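Local structure of uncharacterized conserved protein YndB, AHSA1/START domain (Micromonospora chersina, 6V04) at residues F79-L84 with A124-F129; G113-E118 with R228-E233; F187-D190 with P194-F197; D201-L204 with L210-A213. The protein is of unknown function but, as a START/Bet v1-like protein encoded in the dynemicin biosynthetic locus, probably takes part in dynemicin biosynthesis. All blocks are in the same frame, centred on the assembly; numbering follows the deposited sequence.

Two seven-stranded antiparallel sheets with the same strand order, 1-7-6-5-4-3-2, form the framework of this chain, and the four contacts sample both. Contact 1 lies between the first sheet and helix 116-139. Contact 2 uses the start of that same helix, with its centre about 17 Å from that of contact 1, and ties it to strand 223-230 of the second sheet. Along the chain, segments of contacts 1 and 2 alternate, whereas contacts 3 and 4 follow in succession between the two halves of contact 2. These last two share strand 196-205, their centres about 18 Å apart. Contact 2 therefore links the helix of the first half to the sheet of the second, while contacts 3 and 4 pair neighbouring strands of the second.

Contact 1. Residues F79-L84 with A124-F129; sequences FRWSFL and AGWLDF
Trp81 sets out from its strand with CG lodged between the backbone N and the carbonyl carbon (chi1 72°), while Trp126 leaves its helix with CG beside the backbone N and opposite the carbonyl carbon (chi1 -82°). These rotations send the two indoles toward each other from opposite directions, and they meet through the outer rims of their six-membered rings. Trp81 CZ2 stands 3.4 Å from Trp126 CZ2, and the two CH2 atoms, Trp81 CH2 and Trp126 CH2, are 3.6 Å apart. The ring planes differ by only 8°, yet the centroids of the six-membered rings are 5.6 Å apart and neither ring covers the face of the other, so this is a meeting of rims and not a stack.

Other aromatics surround the pair. Within the strand, Phe79 CE2 sits 3.6 Å above the Trp81 plane, displaced toward its rim, and Phe64 also stacks with Trp81. Trp94 meets Trp126 with its plane nearly perpendicular. The one polar atom of the Trp126 ring, NE1, is buried but satisfied by a hydrogen bond to Asp109 OD2, which would help fix the rotation of the indole. Large flat side chains thus span the distance between strand 76-83 and helix 116-139, an aromatic interior between curved antiparallel sheet and long helix that belongs to the helix-grip fold of the START/Bet v1-like family.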
loop_
_atom_site.group_PDB
_atom_site.type_symbol
_atom_site.label_atom_id
_atom_site.label_comp_id
_atom_site.label_asym_id
_atom_site.label_seq_id
_atom_site.Cartn_x
_atom_site.Cartn_y
_atom_site.Cartn_z
ATOM N N PHE A 79 5.406 5.341 -15.848
ATOM C CA PHE A 79 5.943 4.150 -15.210
ATOM C C PHE A 79 4.816 3.222 -14.790
ATOM O O PHE A 79 3.637 3.584 -14.785
ATOM C CB PHE A 79 6.840 4.519 -14.011
ATOM C CG PHE A 79 6.189 5.418 -12.983
ATOM C CD1 PHE A 79 6.227 6.797 -13.120
ATOM C CD2 PHE A 79 5.585 4.889 -11.860
ATOM C CE1 PHE A 79 5.644 7.619 -12.166
ATOM C CE2 PHE A 79 4.998 5.714 -10.910
ATOM C CZ PHE A 79 5.034 7.075 -11.065
ATOM N N ARG A 80 5.204 1.994 -14.475
ATOM C CA ARG A 80 4.313 0.962 -13.976
ATOM C C ARG A 80 4.782 0.559 -12.585
ATOM O O ARG A 80 5.983 0.560 -12.305
ATOM C CB ARG A 80 4.318 -0.239 -14.915
ATOM C CG ARG A 80 3.664 0.060 -16.249
ATOM C CD ARG A 80 4.035 -0.971 -17.282
ATOM N NE ARG A 80 5.418 -0.822 -17.731
ATOM C CZ ARG A 80 6.398 -1.696 -17.513
ATOM N NH1 ARG A 80 6.180 -2.822 -16.843
ATOM N NH2 ARG A 80 7.608 -1.447 -17.997
ATOM N N TRP A 81 3.847 0.225 -11.699
ATOM C CA TRP A 81 4.306 -0.213 -10.391
ATOM C C TRP A 81 3.361 -1.237 -9.781
ATOM O O TRP A 81 2.230 -1.440 -10.231
ATOM C CB TRP A 81 4.541 0.993 -9.478
ATOM C CG TRP A 81 3.370 1.770 -8.927
ATOM C CD1 TRP A 81 2.047 1.474 -8.981
ATOM C CD2 TRP A 81 3.476 2.994 -8.192
ATOM N NE1 TRP A 81 1.313 2.449 -8.344
ATOM C CE2 TRP A 81 2.175 3.387 -7.840
ATOM C CE3 TRP A 81 4.557 3.787 -7.792
ATOM C CZ2 TRP A 81 1.917 4.548 -7.103
ATOM C CZ3 TRP A 81 4.301 4.940 -7.065
ATOM C CH2 TRP A 81 3.000 5.304 -6.720
ATOM N N SER A 82 3.872 -1.891 -8.729
ATOM C CA SER A 82 3.202 -2.990 -8.048
ATOM C C SER A 82 3.324 -2.761 -6.549
ATOM O O SER A 82 4.442 -2.758 -6.015
ATOM C CB SER A 82 3.833 -4.330 -8.434
ATOM O OG SER A 82 3.346 -5.388 -7.628
ATOM N N PHE A 83 2.186 -2.584 -5.874
ATOM C CA PHE A 83 2.210 -2.288 -4.441
ATOM C C PHE A 83 2.673 -3.503 -3.652
ATOM O O PHE A 83 2.156 -4.611 -3.811
ATOM C CB PHE A 83 0.836 -1.837 -3.961
ATOM C CG PHE A 83 0.816 -1.329 -2.548
ATOM C CD1 PHE A 83 1.720 -0.377 -2.126
ATOM C CD2 PHE A 83 -0.147 -1.775 -1.669
ATOM C CE1 PHE A 83 1.686 0.085 -0.819
ATOM C CE2 PHE A 83 -0.172 -1.311 -0.368
ATOM C CZ PHE A 83 0.711 -0.372 0.034
ATOM N N LEU A 84 3.642 -3.277 -2.775
ATOM C CA LEU A 84 4.259 -4.315 -1.948
ATOM C C LEU A 84 4.903 -5.405 -2.792
ATOM O O LEU A 84 5.199 -6.498 -2.287
ATOM C CB LEU A 84 3.249 -4.928 -0.964
ATOM C CG LEU A 84 2.493 -3.937 -0.089
ATOM C CD1 LEU A 84 1.420 -4.691 0.702
ATOM C CD2 LEU A 84 3.424 -3.190 0.827
ATOM N N ALA A 124 -8.067 9.316 -2.849
ATOM C CA ALA A 124 -7.678 9.999 -1.623
ATOM C C ALA A 124 -6.174 9.913 -1.406
ATOM O O ALA A 124 -5.546 10.889 -0.972
ATOM C CB ALA A 124 -8.424 9.401 -0.430
ATOM N N GLY A 125 -5.585 8.753 -1.717
ATOM C CA GLY A 125 -4.147 8.590 -1.567
ATOM C C GLY A 125 -3.354 9.530 -2.446
ATOM O O GLY A 125 -2.382 10.146 -2.002
ATOM N N TRP A 126 -3.763 9.661 -3.711
ATOM C CA TRP A 126 -3.060 10.577 -4.604
ATOM C C TRP A 126 -3.313 12.035 -4.243
ATOM O O TRP A 126 -2.422 12.873 -4.426
ATOM C CB TRP A 126 -3.466 10.307 -6.057
ATOM C CG TRP A 126 -2.713 9.159 -6.673
ATOM C CD1 TRP A 126 -3.227 7.984 -7.129
ATOM C CD2 TRP A 126 -1.305 9.091 -6.892
ATOM N NE1 TRP A 126 -2.227 7.185 -7.614
ATOM C CE2 TRP A 126 -1.034 7.841 -7.482
ATOM C CE3 TRP A 126 -0.249 9.960 -6.645
ATOM C CZ2 TRP A 126 0.251 7.450 -7.826
ATOM C CZ3 TRP A 126 1.024 9.568 -6.994
ATOM C CH2 TRP A 126 1.260 8.323 -7.578
ATOM N N LEU A 127 -4.497 12.364 -3.716
ATOM C CA LEU A 127 -4.726 13.733 -3.265
ATOM C C LEU A 127 -3.823 14.070 -2.087
ATOM O O LEU A 127 -3.349 15.206 -1.960
ATOM C CB LEU A 127 -6.194 13.932 -2.885
ATOM C CG LEU A 127 -7.167 14.077 -4.060
ATOM C CD1 LEU A 127 -8.595 14.124 -3.539
ATOM C CD2 LEU A 127 -6.853 15.326 -4.863
ATOM N N ASP A 128 -3.586 13.092 -1.206
ATOM C CA ASP A 128 -2.649 13.270 -0.102
ATOM C C ASP A 128 -1.240 13.523 -0.626
ATOM O O ASP A 128 -0.558 14.459 -0.193
ATOM C CB ASP A 128 -2.728 12.027 0.792
ATOM C CG ASP A 128 -1.663 11.986 1.860
ATOM O OD1 ASP A 128 -0.509 11.661 1.532
ATOM O OD2 ASP A 128 -1.999 12.255 3.031
ATOM N N PHE A 129 -0.801 12.728 -1.599
ATOM C CA PHE A 129 0.556 12.891 -2.105
ATOM C C PHE A 129 0.739 14.238 -2.801
ATOM O O PHE A 129 1.748 14.913 -2.583
ATOM C CB PHE A 129 0.902 11.739 -3.049
ATOM C CG PHE A 129 1.347 10.477 -2.346
ATOM C CD1 PHE A 129 2.250 10.520 -1.282
ATOM C CD2 PHE A 129 0.866 9.251 -2.755
ATOM C CE1 PHE A 129 2.663 9.364 -0.661
ATOM C CE2 PHE A 129 1.279 8.085 -2.131
ATOM C CZ PHE A 129 2.178 8.147 -1.081
#

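Contact 2. Residues G113-E118 with R228-E233; sequences GRPGSE and RTEPGE
Glu230 crosses to Pro115 as an extended arm. Its CB already points toward residues 113-118, and CG lies opposite the backbone N (chi1 176°), a setting that carries the chain straight out from strand 223-230. The first atom to touch is CD, with Glu230 CD 3.7 Å from Pro115 CB. Beyond it the carboxylate straddles the same methylene: Glu230 OE1 and Glu230 OE2 each come within 3.5 Å of Pro115 CB.

No direct hydrogen bond joins the segments; two waters do the bridging. One accepts from Gly116 N and donates to Glu230 OE2, the latter bond being 2.6 Å long. The other takes the N-H of Ser117 and donates a hydrogen bond to Glu230 OE1, 2.9 Å away. Each carboxylate oxygen is thus linked to one backbone amide at the amino end of helix 116-139, where the positive end of the helix dipole would be expected to suit a negative charge. A glutamine in its place would probably weaken this link, since the negative charge would be lost and one bridging water would face an amide N-H instead of an acceptor.

The whole is a solvated joint between the start of this helix and the end of strand 223-230, joining two halves of the chain, the second resembling the first in strand order and consistent with another helix-grip fold.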
loop_
_atom_site.group_PDB
_atom_site.type_symbol
_atom_site.label_atom_id
_atom_site.label_comp_id
_atom_site.label_asym_id
_atom_site.label_seq_id
_atom_site.Cartn_x
_atom_site.Cartn_y
_atom_site.Cartn_z
ATOM N N GLY A 113 -9.446 -3.835 -14.545
ATOM C CA GLY A 113 -10.210 -4.643 -13.617
ATOM C C GLY A 113 -10.157 -4.184 -12.178
ATOM O O GLY A 113 -10.595 -4.926 -11.292
ATOM N N ARG A 114 -9.648 -2.990 -11.918
ATOM C CA ARG A 114 -9.558 -2.486 -10.556
ATOM C C ARG A 114 -10.929 -2.519 -9.886
ATOM O O ARG A 114 -11.887 -1.953 -10.428
ATOM C CB ARG A 114 -9.035 -1.055 -10.575
ATOM C CG ARG A 114 -9.043 -0.353 -9.233
ATOM C CD ARG A 114 -8.340 0.973 -9.375
ATOM N NE ARG A 114 -6.896 0.796 -9.344
ATOM C CZ ARG A 114 -6.011 1.611 -9.909
ATOM N NH1 ARG A 114 -4.717 1.350 -9.767
ATOM N NH2 ARG A 114 -6.400 2.668 -10.613
ATOM N N PRO A 115 -11.063 -3.136 -8.710
ATOM C CA PRO A 115 -12.354 -3.096 -8.014
ATOM C C PRO A 115 -12.800 -1.662 -7.760
ATOM O O PRO A 115 -12.008 -0.804 -7.371
ATOM C CB PRO A 115 -12.077 -3.838 -6.702
ATOM C CG PRO A 115 -10.905 -4.706 -6.992
ATOM C CD PRO A 115 -10.070 -3.941 -7.975
ATOM N N GLY A 116 -14.088 -1.406 -7.991
ATOM C CA GLY A 116 -14.625 -0.097 -7.665
ATOM C C GLY A 116 -14.399 0.270 -6.216
ATOM O O GLY A 116 -14.232 1.448 -5.885
ATOM N N SER A 117 -14.348 -0.735 -5.336
ATOM C CA SER A 117 -14.126 -0.490 -3.917
ATOM C C SER A 117 -12.754 0.109 -3.635
ATOM O O SER A 117 -12.556 0.687 -2.562
ATOM C CB SER A 117 -14.286 -1.795 -3.134
ATOM O OG SER A 117 -13.316 -2.751 -3.529
ATOM N N GLU A 118 -11.805 -0.018 -4.567
ATOM C CA GLU A 118 -10.462 0.516 -4.394
ATOM C C GLU A 118 -10.318 1.949 -4.876
ATOM O O GLU A 118 -9.392 2.643 -4.444
ATOM C CB GLU A 118 -9.446 -0.336 -5.162
ATOM C CG GLU A 118 -8.693 -1.349 -4.330
ATOM C CD GLU A 118 -7.638 -2.078 -5.143
ATOM O OE1 GLU A 118 -6.703 -1.412 -5.638
ATOM O OE2 GLU A 118 -7.752 -3.313 -5.303
ATOM N N ARG A 228 -10.944 -10.061 2.137
ATOM C CA ARG A 228 -12.044 -10.280 1.213
ATOM C C ARG A 228 -11.496 -10.754 -0.118
ATOM O O ARG A 228 -10.349 -10.479 -0.467
ATOM C CB ARG A 228 -12.868 -9.001 1.021
ATOM C CG ARG A 228 -13.172 -8.277 2.319
ATOM C CD ARG A 228 -14.434 -7.435 2.248
ATOM N NE ARG A 228 -14.476 -6.449 3.327
ATOM C CZ ARG A 228 -14.612 -6.746 4.619
ATOM N NH1 ARG A 228 -14.714 -8.008 5.018
ATOM N NH2 ARG A 228 -14.635 -5.773 5.521
ATOM N N THR A 229 -12.333 -11.464 -0.865
ATOM C CA THR A 229 -12.030 -11.795 -2.247
ATOM C C THR A 229 -13.128 -11.234 -3.139
ATOM O O THR A 229 -14.311 -11.280 -2.797
ATOM C CB THR A 229 -11.887 -13.309 -2.443
ATOM O OG1 THR A 229 -13.014 -13.981 -1.872
ATOM C CG2 THR A 229 -10.617 -13.805 -1.811
ATOM N N GLU A 230 -12.719 -10.657 -4.263
ATOM C CA GLU A 230 -13.645 -10.109 -5.243
ATOM C C GLU A 230 -13.383 -10.797 -6.573
ATOM O O GLU A 230 -12.245 -10.740 -7.074
ATOM C CB GLU A 230 -13.482 -8.594 -5.384
ATOM C CG GLU A 230 -14.378 -8.015 -6.461
ATOM C CD GLU A 230 -14.558 -6.511 -6.365
ATOM O OE1 GLU A 230 -14.426 -5.957 -5.254
ATOM O OE2 GLU A 230 -14.835 -5.882 -7.409
ATOM N N PRO A 231 -14.365 -11.445 -7.189
ATOM C CA PRO A 231 -14.101 -12.132 -8.453
ATOM C C PRO A 231 -14.010 -11.158 -9.613
ATOM O O PRO A 231 -14.587 -10.066 -9.591
ATOM C CB PRO A 231 -15.302 -13.073 -8.609
ATOM C CG PRO A 231 -16.377 -12.483 -7.775
ATOM C CD PRO A 231 -15.734 -11.677 -6.693
ATOM N N GLY A 232 -13.260 -11.572 -10.630
ATOM C CA GLY A 232 -13.117 -10.778 -11.835
ATOM C C GLY A 232 -12.611 -11.614 -12.987
ATOM O O GLY A 232 -12.055 -12.698 -12.794
ATOM N N GLU A 233 -12.837 -11.107 -14.204
ATOM C CA GLU A 233 -12.271 -11.752 -15.386
ATOM C C GLU A 233 -10.759 -11.867 -15.280
ATOM O O GLU A 233 -10.174 -12.847 -15.753
ATOM C CB GLU A 233 -12.637 -10.976 -16.658
ATOM C CG GLU A 233 -14.106 -11.006 -17.030
ATOM C CD GLU A 233 -14.390 -10.243 -18.313
ATOM O OE1 GLU A 233 -13.431 -9.966 -19.066
ATOM O OE2 GLU A 233 -15.571 -9.921 -18.568
HETATM O O HOH W 1 -15.618 -3.903 -8.970
HETATM O O HOH W 2 -15.761 -3.400 -5.741
#

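Contact 3. Residues F187-D190 with P194-F197; sequences FVVD and PRRF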
loop_
_atom_site.group_PDB
_atom_site.type_symbol
_atom_site.label_atom_id
_atom_site.label_comp_id
_atom_site.label_asym_id
_atom_site.label_seq_id
_atom_site.Cartn_x
_atom_site.Cartn_y
_atom_site.Cartn_z
ATOM N N PHE A 187 0.823 -14.888 14.304
ATOM C CA PHE A 187 2.266 -14.823 14.530
ATOM C C PHE A 187 2.948 -13.826 13.607
ATOM O O PHE A 187 2.675 -13.785 12.400
ATOM C CB PHE A 187 2.903 -16.189 14.324
ATOM C CG PHE A 187 2.404 -17.228 15.268
ATOM C CD1 PHE A 187 2.824 -17.242 16.585
ATOM C CD2 PHE A 187 1.508 -18.183 14.849
ATOM C CE1 PHE A 187 2.364 -18.205 17.472
ATOM C CE2 PHE A 187 1.034 -19.142 15.729
ATOM C CZ PHE A 187 1.475 -19.158 17.040
ATOM N N VAL A 188 3.849 -13.033 14.184
ATOM C CA VAL A 188 4.729 -12.124 13.460
ATOM C C VAL A 188 6.142 -12.617 13.725
ATOM O O VAL A 188 6.702 -12.380 14.807
ATOM C CB VAL A 188 4.552 -10.667 13.895
ATOM C CG1 VAL A 188 5.526 -9.765 13.170
ATOM C CG2 VAL A 188 3.115 -10.213 13.623
ATOM N N VAL A 189 6.726 -13.296 12.750
ATOM C CA VAL A 189 7.985 -14.009 12.928
ATOM C C VAL A 189 9.086 -13.186 12.263
ATOM O O VAL A 189 9.226 -13.177 11.036
ATOM C CB VAL A 189 7.903 -15.432 12.366
ATOM C CG1 VAL A 189 9.212 -16.180 12.604
ATOM C CG2 VAL A 189 6.729 -16.181 12.978
ATOM N N ASP A 190 9.879 -12.494 13.071
ATOM C CA ASP A 190 10.988 -11.685 12.583
ATOM C C ASP A 190 12.000 -11.579 13.720
ATOM O O ASP A 190 11.980 -12.389 14.650
ATOM C CB ASP A 190 10.476 -10.330 12.060
ATOM C CG ASP A 190 9.744 -9.531 13.107
ATOM O OD1 ASP A 190 9.900 -9.821 14.308
ATOM O OD2 ASP A 190 8.999 -8.601 12.729
ATOM N N PRO A 194 6.672 -8.396 20.219
ATOM C CA PRO A 194 6.241 -9.776 20.479
ATOM C C PRO A 194 6.148 -10.606 19.193
ATOM O O PRO A 194 6.059 -10.016 18.125
ATOM C CB PRO A 194 4.848 -9.602 21.110
ATOM C CG PRO A 194 4.713 -8.133 21.429
ATOM C CD PRO A 194 5.595 -7.424 20.468
ATOM N N ARG A 195 6.180 -11.935 19.311
ATOM C CA ARG A 195 5.960 -12.839 18.183
ATOM C C ARG A 195 4.550 -13.418 18.142
ATOM O O ARG A 195 3.978 -13.568 17.063
ATOM C CB ARG A 195 6.980 -13.974 18.248
ATOM C CG ARG A 195 6.837 -15.024 17.184
ATOM C CD ARG A 195 8.121 -15.843 17.061
ATOM N NE ARG A 195 9.237 -15.052 16.551
ATOM C CZ ARG A 195 10.403 -15.566 16.170
ATOM N NH1 ARG A 195 10.608 -16.874 16.243
ATOM N NH2 ARG A 195 11.365 -14.784 15.717
ATOM N N ARG A 196 3.963 -13.720 19.297
ATOM C CA ARG A 196 2.670 -14.389 19.399
ATOM C C ARG A 196 1.608 -13.393 19.842
ATOM O O ARG A 196 1.749 -12.755 20.895
ATOM C CB ARG A 196 2.772 -15.540 20.402
ATOM C CG ARG A 196 1.483 -16.252 20.734
ATOM C CD ARG A 196 1.692 -17.274 21.859
ATOM N NE ARG A 196 2.727 -18.243 21.526
ATOM C CZ ARG A 196 2.508 -19.433 20.982
ATOM N NH1 ARG A 196 1.272 -19.826 20.673
ATOM N NH2 ARG A 196 3.530 -20.233 20.732
ATOM N N PHE A 197 0.549 -13.261 19.048
ATOM C CA PHE A 197 -0.555 -12.367 19.347
ATOM C C PHE A 197 -1.857 -13.149 19.453
ATOM O O PHE A 197 -2.109 -14.065 18.662
ATOM C CB PHE A 197 -0.688 -11.293 18.258
ATOM C CG PHE A 197 0.510 -10.407 18.157
ATOM C CD1 PHE A 197 1.624 -10.802 17.434
ATOM C CD2 PHE A 197 0.538 -9.189 18.808
ATOM C CE1 PHE A 197 2.741 -9.993 17.354
ATOM C CE2 PHE A 197 1.653 -8.378 18.738
ATOM C CZ PHE A 197 2.759 -8.778 18.006
HETATM O O HOH W 3 9.086 -12.304 16.012
#
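The Phe187 ring turns its edge to the guanidinium of Arg196, whose face receives it: Phe187 CE1 lies 3.7 Å above the guanidinium plane, over its centre, and the two planes are 86° apart. The second guanidinium, that of Arg195, carries Val189 CG1 over the centre of one face, 3.8 Å above it, while Asp190 O and a water occupy its edge. Both pairs belong to the antiparallel hairpin that connects strands 183-187 and 196-205, where Phe187 and Arg196 form a non-hydrogen-bonded pair with side chains running the same way. Were an alanine here, the Arg196 guanidinium would probably lose the ring edge against its face and be freer to turn, though its cation-pi partner Trp185 would remain.

On the other side of the hairpin Val188 CG2 packs against Phe197 CE1, and helix 252-277 covers both residues. At the turn, Arg195 is bent at chi3 (-67°), which swings NH2 round to Asp190 O for a 2.7 Å hydrogen bond lying nearly in the guanidinium plane. The water at that edge accepts from Arg195 NE and Asp190 N. Arg195 O, in turn, takes the Val188 N-H at 2.9 Å and also receives the CA-H of Phe187, with Phe187 CA 3.3 Å from Arg195 O.

Contact 4. Residues D201-L204 with L210-A213; sequences DWQL and LTFA
A beta hairpin of strands 196-205 and 209-214 supplies this contact, in which Trp202 and Gln203 lie against Leu210, Thr211 and Phe212. The short strand segments run 177° apart in direction, almost exactly antiparallel. Gln203 and Thr211 form the hydrogen-bonded pair: Gln203 N donates to Thr211 O at 2.9 Å, and Thr211 N returns a bond to Gln203 O at 3.0 Å. Leu204 and Leu210 follow as a non-hydrogen-bonded pair, Leu204 CD1 resting on Leu210 CB.

Trp202 packs across the pair of strands. With CG opposite the backbone N (chi1 177°), its indole folds back over the neighbouring strand although its CB points away from it. Leu210 CD1 sits 3.5 Å from the centroid of the Trp202 six-membered ring and only 5° off the ring normal, a CH-pi contact over the face, and Leu210 CD2 reaches Trp202 CH2 nearby. Phe212 stands alongside: its ring is nearly parallel to the indole but slid apart, so the two barely overlap, with Trp202 CZ3 3.9 Å from Phe212 CD2. Beyond this pair, Trp202 NE1 is hydrogen-bonded to Glu167 OE2.

On the face of Gln203 and Thr211 a water donates to Asp201 O (2.6 Å) and also hydrogen-bonds Thr211 OG1. Asp201 has a positive phi, and the backbone bond between Ala213 and Arg200 shows the register slipping by one residue there, consistent with a beta bulge. The arrangement is that of neighbouring strands in an antiparallel sheet whose 1-7-6-5-4-3-2 order is consistent with a Bet v1-like fold.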
loop_
_atom_site.group_PDB
_atom_site.type_symbol
_atom_site.label_atom_id
_atom_site.label_comp_id
_atom_site.label_asym_id
_atom_site.label_seq_id
_atom_site.Cartn_x
_atom_site.Cartn_y
_atom_site.Cartn_z
ATOM N N ASP A 201 -12.502 -13.304 17.858
ATOM C CA ASP A 201 -13.659 -12.968 17.020
ATOM C C ASP A 201 -13.481 -13.423 15.572
ATOM O O ASP A 201 -13.868 -12.729 14.628
ATOM C CB ASP A 201 -13.949 -11.469 17.084
ATOM C CG ASP A 201 -14.304 -11.007 18.492
ATOM O OD1 ASP A 201 -14.941 -11.788 19.227
ATOM O OD2 ASP A 201 -13.941 -9.873 18.862
ATOM N N TRP A 202 -12.935 -14.619 15.386
ATOM C CA TRP A 202 -12.811 -15.187 14.044
ATOM C C TRP A 202 -14.189 -15.402 13.427
ATOM O O TRP A 202 -15.031 -16.088 14.014
ATOM C CB TRP A 202 -12.060 -16.514 14.132
ATOM C CG TRP A 202 -11.902 -17.286 12.846
ATOM C CD1 TRP A 202 -12.760 -18.219 12.338
ATOM C CD2 TRP A 202 -10.801 -17.214 11.933
ATOM N NE1 TRP A 202 -12.267 -18.721 11.152
ATOM C CE2 TRP A 202 -11.066 -18.120 10.884
ATOM C CE3 TRP A 202 -9.625 -16.465 11.893
ATOM C CZ2 TRP A 202 -10.186 -18.310 9.831
ATOM C CZ3 TRP A 202 -8.757 -16.648 10.842
ATOM C CH2 TRP A 202 -9.039 -17.558 9.823
ATOM N N GLN A 203 -14.419 -14.815 12.249
ATOM C CA GLN A 203 -15.676 -14.977 11.517
ATOM C C GLN A 203 -15.347 -15.171 10.042
ATOM O O GLN A 203 -14.928 -14.229 9.369
ATOM C CB GLN A 203 -16.601 -13.773 11.706
ATOM C CG GLN A 203 -17.052 -13.532 13.144
ATOM C CD GLN A 203 -17.891 -14.661 13.712
ATOM O OE1 GLN A 203 -18.538 -15.407 12.976
ATOM N NE2 GLN A 203 -17.883 -14.791 15.036
ATOM N N LEU A 204 -15.561 -16.378 9.535
ATOM C CA LEU A 204 -15.265 -16.686 8.141
ATOM C C LEU A 204 -16.570 -16.924 7.395
ATOM O O LEU A 204 -17.351 -17.804 7.773
ATOM C CB LEU A 204 -14.350 -17.905 8.037
ATOM C CG LEU A 204 -14.058 -18.409 6.621
ATOM C CD1 LEU A 204 -13.419 -17.321 5.777
ATOM C CD2 LEU A 204 -13.158 -19.633 6.672
ATOM N N LEU A 210 -13.498 -12.616 5.559
ATOM C CA LEU A 210 -12.973 -13.101 6.828
ATOM C C LEU A 210 -12.682 -11.891 7.692
ATOM O O LEU A 210 -12.013 -10.962 7.237
ATOM C CB LEU A 210 -11.699 -13.923 6.607
ATOM C CG LEU A 210 -10.824 -14.199 7.833
ATOM C CD1 LEU A 210 -11.570 -15.064 8.831
ATOM C CD2 LEU A 210 -9.538 -14.856 7.392
ATOM N N THR A 211 -13.186 -11.885 8.924
ATOM C CA THR A 211 -12.830 -10.835 9.862
ATOM C C THR A 211 -12.331 -11.467 11.149
ATOM O O THR A 211 -12.742 -12.565 11.537
ATOM C CB THR A 211 -14.000 -9.888 10.161
ATOM O OG1 THR A 211 -15.100 -10.600 10.728
ATOM C CG2 THR A 211 -14.471 -9.223 8.887
ATOM N N PHE A 212 -11.410 -10.765 11.794
ATOM C CA PHE A 212 -10.953 -11.159 13.119
ATOM C C PHE A 212 -10.233 -9.974 13.737
ATOM O O PHE A 212 -9.920 -8.988 13.068
ATOM C CB PHE A 212 -10.057 -12.419 13.090
ATOM C CG PHE A 212 -8.839 -12.302 12.217
ATOM C CD1 PHE A 212 -7.647 -11.821 12.722
ATOM C CD2 PHE A 212 -8.869 -12.710 10.893
ATOM C CE1 PHE A 212 -6.529 -11.723 11.919
ATOM C CE2 PHE A 212 -7.763 -12.606 10.086
ATOM C CZ PHE A 212 -6.579 -12.119 10.597
ATOM N N ALA A 213 -9.967 -10.095 15.032
ATOM C CA ALA A 213 -9.282 -9.069 15.793
ATOM C C ALA A 213 -7.965 -9.641 16.279
ATOM O O ALA A 213 -7.864 -10.840 16.547
ATOM C CB ALA A 213 -10.122 -8.610 16.979
HETATM O O HOH W 4 -14.855 -10.620 13.416
#